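Long-range contacts in cruciferin (Brassica napus, PDB 3KGL), which probably serves as a seed storage protein, a nutrient reservoir of the 11S globulin family: residues K22-R27 against D247-I252; E51-Y56 against I252-G257. All blocks are in the same frame, centred on the assembly; numbering follows the deposited sequence.

In the fold
Both contacts dock the segment from Asp247 to Gly257, which follows the helices 225-232 and 236-242, onto the first cupin domain, and they share Ile252. Contact 1 joins the loop before strand 252-254 to the turn between strands 19-23 and 26-30; it is partly buried and made by two backbone bonds and a packed isoleucine, with a salt bridge inside the loop beside it. Contact 2 is more buried: here strand 252-254 pairs antiparallel with strand 54-61 of the other sheet, apolar at Tyr56 and Leu55, with charged side chains at the turn. Glu24 of contact 1 accepts a hydrogen bond from the backbone N of Arg254, tying the two together, and both contacts touch a second subunit.

Contact 1. Residues K22-R27 against D247-I252; sequences KAEAGR and DNRGNI
Ala23 and Glu24 face Gly250 and Arg249, the CA atoms of Ala23 and Gly250 being 4.5 Å apart. Residues 22-27 form a tight hairpin in which the backbones of Ala23 and Gly26 bond to each other, while residues 247-252 run past it as an irregular loop. Two backbone bonds join them: Glu24 N to Arg249 O at 2.8 Å, and Ala25 N to Ile252 O at 2.9 Å, the latter donor lying above the carbonyl plane. Gly250 has a positive phi (77°), which favours glycine. Ile252 points at the hairpin, with CB against Ala23 CB (3.7 Å), CG2 near Ala25 O and CD1 reaching Arg27 N (3.6 Å). Glu24 and Arg249 lie side by side and point the same way. With CG anti to the backbone N (chi1 171°) and the chain extended beyond it, the Glu24 carboxylate lies alongside Arg249 CG and CD, its plane 90° from the guanidinium; OE1 accepts from Arg254 N. The guanidinium grips Asp247 side-on: NH2 bonds OD2 at 2.8 Å, in the guanidinium plane, while NE reaches OD2 and, weakly, OD1. Asp247 OD1 accepts from Arg249 N, closing an Asx turn, and Arg249 NH1 bonds Asn428 O of a second subunit. A tight beta hairpin with Glu24 and Ala25 at its turn, at the edge of a cupin sheet, thus receives the loop returning from the helical segment, beside a subunit interface.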
loop_
_atom_site.group_PDB
_atom_site.type_symbol
_atom_site.label_atom_id
_atom_site.label_comp_id
_atom_site.label_asym_id
_atom_site.label_seq_id
_atom_site.Cartn_x
_atom_site.Cartn_y
_atom_site.Cartn_z
ATOM N N LYS A 22 0.021 -21.527 26.795
ATOM C CA LYS A 22 -0.762 -22.601 27.369
ATOM C C LYS A 22 -1.851 -22.000 28.237
ATOM O O LYS A 22 -1.574 -21.254 29.169
ATOM C CB LYS A 22 0.148 -23.579 28.133
ATOM C CG LYS A 22 1.249 -24.165 27.241
ATOM C CD LYS A 22 2.438 -24.757 27.987
ATOM C CE LYS A 22 2.407 -26.283 27.936
ATOM N NZ LYS A 22 3.775 -26.896 27.887
ATOM N N ALA A 23 -3.097 -22.307 27.897
ATOM C CA ALA A 23 -4.237 -21.824 28.662
ATOM C C ALA A 23 -4.988 -22.960 29.354
ATOM O O ALA A 23 -4.878 -24.113 28.949
ATOM C CB ALA A 23 -5.174 -21.046 27.757
ATOM N N GLU A 24 -5.745 -22.604 30.390
ATOM C CA GLU A 24 -6.648 -23.512 31.107
ATOM C C GLU A 24 -7.217 -24.637 30.241
ATOM O O GLU A 24 -7.113 -25.805 30.600
ATOM C CB GLU A 24 -7.784 -22.705 31.775
ATOM C CG GLU A 24 -8.935 -23.512 32.391
ATOM C CD GLU A 24 -9.834 -22.685 33.325
ATOM O OE1 GLU A 24 -10.693 -21.908 32.844
ATOM O OE2 GLU A 24 -9.698 -22.829 34.557
ATOM N N ALA A 25 -7.802 -24.296 29.098
ATOM C CA ALA A 25 -8.465 -25.298 28.260
ATOM C C ALA A 25 -8.047 -25.258 26.791
ATOM O O ALA A 25 -8.868 -25.427 25.893
ATOM C CB ALA A 25 -9.988 -25.189 28.379
ATOM N N GLY A 26 -6.770 -25.041 26.541
ATOM C CA GLY A 26 -6.280 -25.065 25.182
ATOM C C GLY A 26 -5.015 -24.251 25.088
ATOM O O GLY A 26 -4.524 -23.729 26.099
ATOM N N ARG A 27 -4.483 -24.129 23.879
ATOM C CA ARG A 27 -3.281 -23.340 23.718
ATOM C C ARG A 27 -3.166 -22.692 22.344
ATOM O O ARG A 27 -3.659 -23.208 21.337
ATOM C CB ARG A 27 -2.052 -24.196 24.016
ATOM C CG ARG A 27 -1.983 -25.437 23.177
ATOM C CD ARG A 27 -0.855 -26.334 23.590
ATOM N NE ARG A 27 -0.998 -27.622 22.925
ATOM C CZ ARG A 27 0.021 -28.389 22.564
ATOM N NH1 ARG A 27 1.269 -27.992 22.808
ATOM N NH2 ARG A 27 -0.213 -29.543 21.953
ATOM N N ASP A 247 -5.434 -13.164 36.685
ATOM C CA ASP A 247 -6.078 -14.381 36.191
ATOM C C ASP A 247 -5.081 -15.210 35.374
ATOM O O ASP A 247 -4.517 -14.733 34.384
ATOM C CB ASP A 247 -7.307 -14.022 35.352
ATOM C CG ASP A 247 -8.030 -15.249 34.802
ATOM O OD1 ASP A 247 -7.630 -16.386 35.137
ATOM O OD2 ASP A 247 -9.002 -15.075 34.029
ATOM N N ASN A 248 -4.865 -16.454 35.796
ATOM C CA ASN A 248 -3.878 -17.328 35.163
ATOM C C ASN A 248 -4.459 -18.407 34.258
ATOM O O ASN A 248 -3.820 -19.427 34.024
ATOM C CB ASN A 248 -2.981 -17.981 36.216
ATOM C CG ASN A 248 -1.589 -17.362 36.269
ATOM O OD1 ASN A 248 -1.434 -16.135 36.316
ATOM N ND2 ASN A 248 -0.565 -18.216 36.266
ATOM N N ARG A 249 -5.661 -18.180 33.744
ATOM C CA ARG A 249 -6.277 -19.128 32.821
ATOM C C ARG A 249 -5.786 -18.946 31.388
ATOM O O ARG A 249 -5.896 -19.854 30.565
ATOM C CB ARG A 249 -7.792 -18.986 32.845
ATOM C CG ARG A 249 -8.450 -19.541 34.065
ATOM C CD ARG A 249 -9.913 -19.254 34.018
ATOM N NE ARG A 249 -10.165 -17.839 33.794
ATOM C CZ ARG A 249 -11.368 -17.353 33.529
ATOM N NH1 ARG A 249 -12.407 -18.174 33.474
ATOM N NH2 ARG A 249 -11.534 -16.059 33.325
ATOM N N GLY A 250 -5.250 -17.773 31.088
ATOM C CA GLY A 250 -4.883 -17.462 29.725
ATOM C C GLY A 250 -6.132 -17.133 28.938
ATOM O O GLY A 250 -7.155 -16.734 29.494
ATOM N N ASN A 251 -6.062 -17.318 27.633
ATOM C CA ASN A 251 -7.128 -16.845 26.780
ATOM C C ASN A 251 -8.090 -17.925 26.281
ATOM O O ASN A 251 -9.112 -17.604 25.688
ATOM C CB ASN A 251 -6.536 -16.078 25.605
ATOM C CG ASN A 251 -7.568 -15.286 24.873
ATOM O OD1 ASN A 251 -8.038 -15.687 23.808
ATOM N ND2 ASN A 251 -7.962 -14.168 25.455
ATOM N N ILE A 252 -7.753 -19.194 26.503
ATOM C CA ILE A 252 -8.666 -20.312 26.236
ATOM C C ILE A 252 -9.080 -20.945 27.573
ATOM O O ILE A 252 -8.274 -21.591 28.237
ATOM C CB ILE A 252 -7.997 -21.381 25.355
ATOM C CG1 ILE A 252 -6.999 -20.729 24.395
ATOM C CG2 ILE A 252 -9.032 -22.198 24.614
ATOM C CD1 ILE A 252 -6.804 -21.481 23.080
#

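Contact 2. Residues E51-Y56 against I252-G257; sequences ESKGLY and IIRVQG
Tyr56 and Ile252 cross obliquely, Ile252 CD1 meeting the edge of the ring in its plane at Tyr56 CD1 (3.9 Å). Tyr56 OH is hydrogen-bonded to Ser59 OG and a glycerol, probably from the crystallisation liquor. The strands run antiparallel at 149°, with Leu55 and Ile253 a hydrogen-bonded pair (Leu55 N to Ile253 O 2.9 Å, Ile253 N to Leu55 O 2.7 Å); beyond it Val255 N bonds Lys53 O. On the face away from Tyr56, Leu55 CB packs against Ile253 CG1. Val255 CG2 meets Leu55 CB at 3.4 Å. Leu55 also packs on Val425, and Ile253 and Val255 on Asn428, both of a second subunit. Arg254, on the Tyr56 face, bends at chi2 and chi3 to reach the type II turn Glu51-Gly54, its CG and CD crossing the end of Lys53 at a slant (CD to Lys53 CE 3.5 Å). Its NH2 gives Ser52 O a weak bond (3.5 Å) at the guanidinium edge. An alanine in place of Arg254 would probably leave Ser52 O without this donor and the Lys53 chain freer to swing. Lys53 NZ, 3.5 Å from Arg254 NE, adds a like charge, so the pairing probably rests on backbone bonds and apolar packing.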
loop_
_atom_site.group_PDB
_atom_site.type_symbol
_atom_site.label_atom_id
_atom_site.label_comp_id
_atom_site.label_asym_id
_atom_site.label_seq_id
_atom_site.Cartn_x
_atom_site.Cartn_y
_atom_site.Cartn_z
ATOM N N GLU A 51 -9.541 -27.263 23.566
ATOM C CA GLU A 51 -9.972 -28.508 24.197
ATOM C C GLU A 51 -11.480 -28.545 24.337
ATOM O O GLU A 51 -12.170 -27.697 23.786
ATOM C CB GLU A 51 -9.307 -28.682 25.565
ATOM C CG GLU A 51 -7.840 -29.081 25.505
ATOM C CD GLU A 51 -7.605 -30.349 24.681
ATOM O OE1 GLU A 51 -8.597 -30.989 24.250
ATOM O OE2 GLU A 51 -6.422 -30.711 24.467
ATOM N N SER A 52 -12.002 -29.520 25.071
ATOM C CA SER A 52 -13.446 -29.626 25.197
ATOM C C SER A 52 -13.972 -28.758 26.333
ATOM O O SER A 52 -13.311 -28.616 27.366
ATOM C CB SER A 52 -13.869 -31.074 25.364
ATOM O OG SER A 52 -15.016 -31.329 24.576
ATOM N N LYS A 53 -15.158 -28.181 26.123
ATOM C CA LYS A 53 -15.744 -27.204 27.042
ATOM C C LYS A 53 -14.930 -25.918 26.957
ATOM O O LYS A 53 -15.102 -24.993 27.760
ATOM C CB LYS A 53 -15.722 -27.718 28.488
ATOM C CG LYS A 53 -16.696 -28.840 28.819
ATOM C CD LYS A 53 -16.118 -29.749 29.922
ATOM C CE LYS A 53 -15.456 -28.954 31.061
ATOM N NZ LYS A 53 -14.707 -29.811 32.048
ATOM N N GLY A 54 -14.032 -25.876 25.978
ATOM C CA GLY A 54 -13.042 -24.822 25.881
ATOM C C GLY A 54 -13.497 -23.626 25.082
ATOM O O GLY A 54 -13.948 -23.747 23.948
ATOM N N LEU A 55 -13.375 -22.458 25.692
ATOM C CA LEU A 55 -13.751 -21.216 25.049
ATOM C C LEU A 55 -12.510 -20.381 24.784
ATOM O O LEU A 55 -11.727 -20.121 25.701
ATOM C CB LEU A 55 -14.723 -20.435 25.936
ATOM C CG LEU A 55 -14.947 -18.972 25.548
ATOM C CD1 LEU A 55 -15.438 -18.877 24.109
ATOM C CD2 LEU A 55 -15.919 -18.289 26.499
ATOM N N TYR A 56 -12.324 -19.986 23.523
ATOM C CA TYR A 56 -11.308 -19.002 23.157
ATOM C C TYR A 56 -11.951 -17.611 23.185
ATOM O O TYR A 56 -12.859 -17.336 22.409
ATOM C CB TYR A 56 -10.730 -19.296 21.773
ATOM C CG TYR A 56 -9.791 -18.216 21.288
ATOM C CD1 TYR A 56 -8.418 -18.342 21.440
ATOM C CD2 TYR A 56 -10.277 -17.059 20.695
ATOM C CE1 TYR A 56 -7.557 -17.347 21.011
ATOM C CE2 TYR A 56 -9.419 -16.060 20.263
ATOM C CZ TYR A 56 -8.062 -16.211 20.420
ATOM O OH TYR A 56 -7.205 -15.221 19.989
ATOM N N ILE A 252 -7.753 -19.194 26.503
ATOM C CA ILE A 252 -8.666 -20.312 26.236
ATOM C C ILE A 252 -9.080 -20.945 27.573
ATOM O O ILE A 252 -8.274 -21.591 28.237
ATOM C CB ILE A 252 -7.997 -21.381 25.355
ATOM C CG1 ILE A 252 -6.999 -20.729 24.395
ATOM C CG2 ILE A 252 -9.032 -22.198 24.614
ATOM C CD1 ILE A 252 -6.804 -21.481 23.080
ATOM N N ILE A 253 -10.330 -20.754 27.978
ATOM C CA ILE A 253 -10.752 -21.147 29.324
ATOM C C ILE A 253 -11.740 -22.314 29.391
ATOM O O ILE A 253 -12.432 -22.634 28.425
ATOM C CB ILE A 253 -11.392 -19.960 30.072
ATOM C CG1 ILE A 253 -12.637 -19.466 29.317
ATOM C CG2 ILE A 253 -10.366 -18.849 30.295
ATOM C CD1 ILE A 253 -13.537 -18.547 30.127
ATOM N N ARG A 254 -11.805 -22.946 30.556
ATOM C CA ARG A 254 -12.798 -23.981 30.787
ATOM C C ARG A 254 -14.133 -23.313 31.096
ATOM O O ARG A 254 -14.254 -22.517 32.043
ATOM C CB ARG A 254 -12.365 -24.948 31.904
ATOM C CG ARG A 254 -13.271 -26.174 32.047
ATOM C CD ARG A 254 -12.488 -27.491 32.146
ATOM N NE ARG A 254 -12.030 -27.971 30.836
ATOM C CZ ARG A 254 -10.752 -28.169 30.501
ATOM N NH1 ARG A 254 -9.781 -27.950 31.382
ATOM N NH2 ARG A 254 -10.441 -28.602 29.282
ATOM N N VAL A 255 -15.127 -23.608 30.268
ATOM C CA VAL A 255 -16.440 -23.052 30.500
ATOM C C VAL A 255 -17.193 -23.960 31.435
ATOM O O VAL A 255 -17.562 -25.077 31.071
ATOM C CB VAL A 255 -17.236 -22.854 29.204
ATOM C CG1 VAL A 255 -18.672 -22.503 29.517
ATOM C CG2 VAL A 255 -16.611 -21.754 28.372
ATOM N N GLN A 256 -17.395 -23.480 32.657
ATOM C CA GLN A 256 -18.265 -24.163 33.599
ATOM C C GLN A 256 -19.713 -23.794 33.270
ATOM O O GLN A 256 -20.061 -22.610 33.161
ATOM C CB GLN A 256 -17.939 -23.768 35.047
ATOM C CG GLN A 256 -16.502 -23.306 35.290
ATOM C CD GLN A 256 -15.480 -24.443 35.299
ATOM O OE1 GLN A 256 -14.279 -24.203 35.456
ATOM N NE2 GLN A 256 -15.950 -25.679 35.133
ATOM N N GLY A 257 -20.549 -24.807 33.072
ATOM C CA GLY A 257 -21.977 -24.575 33.058
ATOM C C GLY A 257 -22.686 -24.392 31.729
ATOM O O GLY A 257 -22.159 -24.735 30.667
#